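Local coordinates for protein family 88 glycosyl hydrolase (Bacteroides thetaiotaomicron, PDB 5NOA) that is probably a polysaccharide lyase that removes rhamnose caps from arabinogalactan proteins such as gum arabic, although its family is generally assigned hydrolase activity, at residues 76-81 against 128-133. Numbering follows the deposited sequence.
Sequences EYLEYS and YNLEPD
Leu78 overlaps Leu130 branch against branch, its CD1 resting 3.8 Å from CD1 of Leu130, while the two side chains run antiparallel and pass alongside each other. Because CG of Leu78 lies anti to the backbone N (chi1 178°), the fork reaches across toward residues 128-133 and serves two neighbours, CD1 meeting Leu130 and CD2 facing Glu131. Leucine suits both helices here: each has a branched apolar end long enough for the two CD1 methyls to meet between backbones that stay 9.8 Å apart at the CA atoms of Leu78 and Leu130. Both leucines also lean on Tyr69 of helix 56-72, so the pair packs against a shared aromatic neighbour.

Glu131 reaches in against the direction of Leu78, and its OE2 stops 4.1 Å from CD2 of Leu78, a loose van der Waals approach with no polar bond. From CG the chain runs extended (chi2 168°), carrying the carboxylate over to the other helix, where OE2 forms a salt bridge with Lys82. Lys82 also pairs with OE2 of Glu79, placing one ammonium group between two acids whose OE2 atoms, in Glu79 and Glu131, are 5.8 Å apart; its charge probably offsets their mutual repulsion. A glutamate suits position 131 because it is long enough to bring its carboxylate past CD2 of Leu78 to the lysine.

Glu131 is also where the chain leaves helical geometry (phi -144°) on its way to helix 135-149, and its carbonyl O accepts a hydrogen bond from Lys136. With only 91 Å² buried in total and no hydrogen bond between the two segments, this is slight surface packing. It joins helix 75-87 to the end of helix 120-130 at the periphery of a largely helical domain, consistent with the (alpha/alpha)6 barrel, or six-hairpin fold, of glycoside hydrolase family 88.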
# COMPACT_ATOMS: atom_id res chain seq x y z
N GLU A 76 -20.03 -8.45 7.55
CA GLU A 76 -19.80 -7.21 8.24
C GLU A 76 -18.68 -6.40 7.60
O GLU A 76 -18.72 -5.16 7.65
CB GLU A 76 -19.48 -7.48 9.71
CG GLU A 76 -20.66 -7.99 10.52
CD GLU A 76 -20.83 -9.51 10.56
OE1 GLU A 76 -20.31 -10.27 9.69
OE2 GLU A 76 -21.56 -9.93 11.49
N TYR A 77 -17.67 -7.05 7.04
CA TYR A 77 -16.58 -6.30 6.43
C TYR A 77 -17.02 -5.58 5.19
O TYR A 77 -16.71 -4.42 4.98
CB TYR A 77 -15.37 -7.21 6.16
CG TYR A 77 -14.77 -7.86 7.40
CD1 TYR A 77 -15.05 -7.42 8.67
CD2 TYR A 77 -13.88 -8.91 7.27
CE1 TYR A 77 -14.50 -8.03 9.79
CE2 TYR A 77 -13.31 -9.53 8.37
CZ TYR A 77 -13.62 -9.09 9.64
OH TYR A 77 -13.08 -9.72 10.74
N LEU A 78 -17.80 -6.27 4.37
CA LEU A 78 -18.35 -5.62 3.16
C LEU A 78 -19.23 -4.44 3.54
O LEU A 78 -19.12 -3.36 2.96
CB LEU A 78 -19.13 -6.63 2.34
CG LEU A 78 -19.81 -6.08 1.08
CD1 LEU A 78 -18.78 -5.46 0.15
CD2 LEU A 78 -20.58 -7.19 0.38
N GLU A 79 -20.07 -4.64 4.54
CA GLU A 79 -20.94 -3.57 4.98
C GLU A 79 -20.18 -2.35 5.48
O GLU A 79 -20.60 -1.21 5.25
CB GLU A 79 -21.94 -4.08 6.01
CG GLU A 79 -22.95 -5.06 5.39
CD GLU A 79 -23.56 -4.60 4.04
OE1 GLU A 79 -24.22 -3.54 4.03
OE2 GLU A 79 -23.37 -5.32 2.99
N TYR A 80 -19.05 -2.56 6.14
CA TYR A 80 -18.27 -1.46 6.66
C TYR A 80 -17.68 -0.60 5.55
O TYR A 80 -17.74 0.62 5.61
CB TYR A 80 -17.17 -2.03 7.56
CG TYR A 80 -16.50 -1.00 8.44
CD1 TYR A 80 -17.07 -0.58 9.62
CD2 TYR A 80 -15.24 -0.48 8.11
CE1 TYR A 80 -16.48 0.35 10.43
CE2 TYR A 80 -14.63 0.43 8.93
CZ TYR A 80 -15.24 0.83 10.08
OH TYR A 80 -14.60 1.74 10.90
N SER A 81 -17.11 -1.26 4.52
CA SER A 81 -16.62 -0.48 3.38
C SER A 81 -17.75 0.19 2.57
O SER A 81 -17.58 1.32 2.10
CB SER A 81 -15.71 -1.30 2.48
OG SER A 81 -14.45 -1.50 3.07
N TYR A 128 -17.94 -1.95 -6.77
CA TYR A 128 -18.59 -2.07 -8.07
C TYR A 128 -18.49 -3.47 -8.63
O TYR A 128 -19.46 -4.04 -9.11
CB TYR A 128 -17.95 -1.05 -9.06
CG TYR A 128 -18.45 -1.18 -10.47
CD1 TYR A 128 -17.88 -2.09 -11.34
CD2 TYR A 128 -19.48 -0.41 -10.93
CE1 TYR A 128 -18.35 -2.26 -12.61
CE2 TYR A 128 -19.95 -0.55 -12.23
CZ TYR A 128 -19.38 -1.47 -13.07
OH TYR A 128 -19.85 -1.62 -14.33
N ASN A 129 -17.30 -4.07 -8.57
CA ASN A 129 -17.13 -5.40 -9.15
C ASN A 129 -18.05 -6.41 -8.49
O ASN A 129 -18.58 -7.28 -9.16
CB ASN A 129 -15.69 -5.83 -9.09
CG ASN A 129 -14.85 -5.18 -10.15
OD1 ASN A 129 -15.35 -4.84 -11.23
ND2 ASN A 129 -13.59 -4.93 -9.84
N LEU A 130 -18.28 -6.27 -7.20
CA LEU A 130 -19.20 -7.16 -6.47
C LEU A 130 -20.66 -6.90 -6.82
O LEU A 130 -21.46 -7.82 -6.84
CB LEU A 130 -18.99 -6.99 -4.96
CG LEU A 130 -17.64 -7.49 -4.43
CD1 LEU A 130 -17.44 -7.04 -2.98
CD2 LEU A 130 -17.53 -9.00 -4.49
N GLU A 131 -21.02 -5.63 -7.00
CA GLU A 131 -22.42 -5.25 -7.30
C GLU A 131 -22.40 -4.07 -8.26
O GLU A 131 -22.41 -2.92 -7.83
CB GLU A 131 -23.08 -4.87 -5.99
CG GLU A 131 -23.19 -6.04 -5.00
CD GLU A 131 -23.59 -5.61 -3.62
OE1 GLU A 131 -24.79 -5.31 -3.45
OE2 GLU A 131 -22.71 -5.60 -2.72
N PRO A 132 -22.32 -4.34 -9.57
CA PRO A 132 -22.09 -3.23 -10.51
C PRO A 132 -23.24 -2.25 -10.50
O PRO A 132 -24.41 -2.65 -10.51
CB PRO A 132 -21.89 -3.91 -11.88
CG PRO A 132 -21.55 -5.31 -11.56
CD PRO A 132 -22.08 -5.64 -10.19
N ASP A 133 -22.91 -0.98 -10.39
CA ASP A 133 -23.85 0.13 -10.50
C ASP A 133 -23.01 1.30 -10.94
O ASP A 133 -21.99 1.57 -10.32
CB ASP A 133 -24.49 0.41 -9.13
CG ASP A 133 -25.98 0.73 -9.21
OD1 ASP A 133 -26.60 0.62 -10.28
OD2 ASP A 133 -26.53 1.05 -8.15